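Local coordinates for protein 3'-5' exonuclease crn-4 (Caenorhabditis elegans, PDB 5DK5) that degrades RNA and DNA from the 3' end as a DEDDh-family exonuclease and takes part in apoptotic DNA degradation, at residues 139-147 with 267-278. Numbering follows the deposited sequence.
Sequences IQMPAFFRQ and YGVCRYCRKGMD. With ZN (zinc ion), chain I.
Arg-146 and Met-277 run past each other in opposite directions. Arg-146 CB lies 3.8 Å from Met-277 CE, CD passes beside Met-277 SD, and NE stays near Met-277 CE. A bend at chi3 (57°) turns the guanidinium so that Met-277 CG sits over one face, close to CZ and 3.7 Å from Arg-146 NH1. In the guanidinium plane, Arg-146 NH1 donates to a water (3.1 Å) that lies within hydrogen-bonding distance of Met-141 O (2.6 Å) and Met-277 O (3.0 Å). Arg-146 NH2 bonds Leu-218 O and comes within 3.5 Å of Cys-270 SG; the nearby positive charge may offset part of this zinc-bound sulfur's negative charge. Replacing Arg-146 with an alanine is likely to cost Leu-218 O its guanidinium bond, take one donor from the water and uncover Met-277 CG. Ala-143 CB touches Tyr-267 CZ at 3.5 Å and Met-277 SD at 3.7 Å, while Tyr-267 OH meets the Phe-144 ring at its edge. Cys-220 and Cys-280 complete the zinc site with the CxxC pair Cys-270 and Cys-273. The contact packs the loop between helix 124-136 and strand 147-150 against the zinc-binding loop after strand 253-256, with strand 216-219 alongside and helix 95-109 behind Phe-144.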
# COMPACT_ATOMS: atom_id res chain seq x y z
N ILE B 139 15.31 -14.53 6.92
CA ILE B 139 16.25 -15.42 6.24
C ILE B 139 17.65 -14.84 6.36
O ILE B 139 17.86 -13.64 6.25
CB ILE B 139 15.88 -15.61 4.76
CG1 ILE B 139 14.44 -16.12 4.64
CG2 ILE B 139 16.85 -16.59 4.09
CD1 ILE B 139 13.95 -16.30 3.22
N GLN B 140 18.62 -15.72 6.60
CA GLN B 140 20.01 -15.30 6.70
C GLN B 140 20.53 -14.84 5.34
O GLN B 140 20.30 -15.50 4.33
CB GLN B 140 20.87 -16.45 7.23
CG GLN B 140 22.32 -16.08 7.47
CD GLN B 140 23.11 -17.21 8.08
OE1 GLN B 140 23.79 -17.03 9.09
NE2 GLN B 140 23.03 -18.39 7.48
N MET B 141 21.22 -13.71 5.33
CA MET B 141 21.79 -13.18 4.10
C MET B 141 22.80 -14.18 3.53
O MET B 141 23.81 -14.46 4.17
CB MET B 141 22.46 -11.83 4.36
CG MET B 141 22.76 -11.04 3.10
SD MET B 141 21.26 -10.36 2.34
CE MET B 141 21.97 -9.38 1.03
N PRO B 142 22.53 -14.72 2.32
CA PRO B 142 23.42 -15.76 1.78
C PRO B 142 24.78 -15.22 1.35
O PRO B 142 24.92 -14.03 1.06
CB PRO B 142 22.65 -16.30 0.58
CG PRO B 142 21.80 -15.17 0.15
CD PRO B 142 21.42 -14.42 1.40
N ALA B 143 25.77 -16.10 1.30
CA ALA B 143 27.14 -15.71 0.98
C ALA B 143 27.27 -15.18 -0.44
O ALA B 143 28.12 -14.33 -0.71
CB ALA B 143 28.07 -16.89 1.18
N PHE B 144 26.43 -15.67 -1.35
CA PHE B 144 26.51 -15.26 -2.75
C PHE B 144 25.76 -13.95 -3.02
O PHE B 144 25.75 -13.46 -4.15
CB PHE B 144 25.99 -16.37 -3.68
CG PHE B 144 24.68 -16.97 -3.27
CD1 PHE B 144 23.50 -16.26 -3.42
CD2 PHE B 144 24.62 -18.25 -2.75
CE1 PHE B 144 22.29 -16.82 -3.05
CE2 PHE B 144 23.41 -18.81 -2.38
CZ PHE B 144 22.25 -18.10 -2.53
N PHE B 145 25.12 -13.40 -1.99
CA PHE B 145 24.53 -12.07 -2.07
C PHE B 145 25.39 -11.02 -1.37
O PHE B 145 25.10 -9.82 -1.43
CB PHE B 145 23.12 -12.05 -1.46
CG PHE B 145 22.03 -12.56 -2.38
CD1 PHE B 145 22.29 -12.97 -3.68
CD2 PHE B 145 20.72 -12.62 -1.93
CE1 PHE B 145 21.28 -13.42 -4.50
CE2 PHE B 145 19.70 -13.07 -2.75
CZ PHE B 145 19.98 -13.47 -4.04
N ARG B 146 26.45 -11.46 -0.69
CA ARG B 146 27.33 -10.56 0.04
C ARG B 146 28.61 -10.28 -0.76
O ARG B 146 29.52 -9.60 -0.28
CB ARG B 146 27.66 -11.13 1.42
CG ARG B 146 26.47 -11.11 2.37
CD ARG B 146 26.84 -11.53 3.78
NE ARG B 146 27.91 -10.71 4.34
CZ ARG B 146 28.27 -10.72 5.61
NH1 ARG B 146 27.66 -11.52 6.48
NH2 ARG B 146 29.26 -9.93 6.03
N GLN B 147 28.67 -10.82 -1.97
CA GLN B 147 29.66 -10.42 -2.95
C GLN B 147 28.99 -10.42 -4.32
O GLN B 147 28.22 -11.32 -4.63
CB GLN B 147 30.88 -11.35 -2.94
CG GLN B 147 30.59 -12.80 -3.30
CD GLN B 147 31.84 -13.60 -3.60
OE1 GLN B 147 31.87 -14.42 -4.52
NE2 GLN B 147 32.89 -13.38 -2.81
N TYR B 267 35.01 -16.00 -0.87
CA TYR B 267 33.69 -16.58 -0.65
C TYR B 267 33.82 -17.74 0.33
O TYR B 267 34.66 -18.61 0.10
CB TYR B 267 33.09 -17.07 -1.98
CG TYR B 267 31.69 -17.65 -1.84
CD1 TYR B 267 31.50 -18.93 -1.34
CD2 TYR B 267 30.58 -16.92 -2.22
CE1 TYR B 267 30.23 -19.46 -1.20
CE2 TYR B 267 29.30 -17.45 -2.09
CZ TYR B 267 29.14 -18.72 -1.58
OH TYR B 267 27.87 -19.25 -1.45
N GLY B 268 33.05 -17.81 1.43
CA GLY B 268 32.07 -16.83 1.87
C GLY B 268 32.44 -16.32 3.25
O GLY B 268 31.81 -16.66 4.25
N VAL B 269 33.51 -15.53 3.30
CA VAL B 269 34.02 -14.97 4.54
C VAL B 269 33.88 -13.46 4.53
O VAL B 269 34.28 -12.80 3.57
CB VAL B 269 35.50 -15.35 4.76
CG1 VAL B 269 36.02 -14.73 6.05
CG2 VAL B 269 35.67 -16.86 4.78
N CYS B 270 33.31 -12.91 5.59
CA CYS B 270 33.16 -11.47 5.71
C CYS B 270 34.53 -10.81 5.69
O CYS B 270 35.43 -11.21 6.43
CB CYS B 270 32.41 -11.09 6.99
SG CYS B 270 32.43 -9.32 7.33
N ARG B 271 34.69 -9.81 4.84
CA ARG B 271 35.98 -9.15 4.66
C ARG B 271 36.42 -8.43 5.93
O ARG B 271 37.62 -8.30 6.20
CB ARG B 271 35.92 -8.17 3.49
CG ARG B 271 37.19 -8.11 2.66
CD ARG B 271 37.48 -9.44 2.00
NE ARG B 271 38.79 -9.96 2.39
CZ ARG B 271 39.07 -11.24 2.64
NH1 ARG B 271 38.13 -12.17 2.57
NH2 ARG B 271 40.31 -11.58 2.97
N TYR B 272 35.46 -7.95 6.72
CA TYR B 272 35.78 -7.17 7.91
C TYR B 272 36.15 -8.06 9.10
O TYR B 272 37.29 -8.05 9.55
CB TYR B 272 34.60 -6.27 8.29
CG TYR B 272 34.95 -5.24 9.33
CD1 TYR B 272 34.89 -5.55 10.68
CD2 TYR B 272 35.37 -3.97 8.97
CE1 TYR B 272 35.22 -4.61 11.64
CE2 TYR B 272 35.70 -3.03 9.92
CZ TYR B 272 35.63 -3.35 11.25
OH TYR B 272 35.96 -2.41 12.20
N CYS B 273 35.18 -8.82 9.60
CA CYS B 273 35.37 -9.61 10.82
C CYS B 273 36.07 -10.94 10.56
O CYS B 273 36.43 -11.65 11.50
CB CYS B 273 34.03 -9.85 11.51
SG CYS B 273 32.90 -10.92 10.59
N ARG B 274 36.24 -11.27 9.29
CA ARG B 274 36.95 -12.49 8.88
C ARG B 274 36.34 -13.75 9.48
O ARG B 274 37.04 -14.70 9.81
CB ARG B 274 38.43 -12.38 9.27
CG ARG B 274 39.21 -11.35 8.47
CD ARG B 274 39.42 -11.81 7.03
NE ARG B 274 39.76 -10.70 6.15
CZ ARG B 274 40.99 -10.22 5.97
NH1 ARG B 274 42.02 -10.75 6.63
NH2 ARG B 274 41.19 -9.21 5.14
N LYS B 275 35.01 -13.74 9.62
CA LYS B 275 34.28 -14.91 10.08
C LYS B 275 33.30 -15.37 9.01
O LYS B 275 32.94 -14.59 8.12
CB LYS B 275 33.55 -14.62 11.39
CG LYS B 275 34.48 -14.41 12.57
CD LYS B 275 33.74 -14.47 13.90
CE LYS B 275 32.83 -13.26 14.09
NZ LYS B 275 32.22 -13.24 15.44
N GLY B 276 32.89 -16.63 9.08
CA GLY B 276 31.95 -17.18 8.13
C GLY B 276 30.66 -16.39 8.12
O GLY B 276 30.20 -15.91 9.16
N MET B 277 30.06 -16.25 6.94
CA MET B 277 28.83 -15.48 6.78
C MET B 277 27.62 -16.23 7.33
O MET B 277 26.48 -15.76 7.22
CB MET B 277 28.62 -15.14 5.31
CG MET B 277 29.66 -14.17 4.77
SD MET B 277 29.67 -14.03 2.98
CE MET B 277 30.84 -12.69 2.75
N ASP B 278 27.87 -17.39 7.93
CA ASP B 278 26.84 -18.13 8.66
C ASP B 278 26.78 -17.68 10.12
O ASP B 278 25.80 -17.94 10.82
CB ASP B 278 27.09 -19.64 8.58
CG ASP B 278 28.55 -20.01 8.78
OD1 ASP B 278 29.29 -19.22 9.41
OD2 ASP B 278 28.97 -21.08 8.29
ZN ZN I . 31.47 -9.41 9.40
O HOH W 1 25.19 -13.32 6.11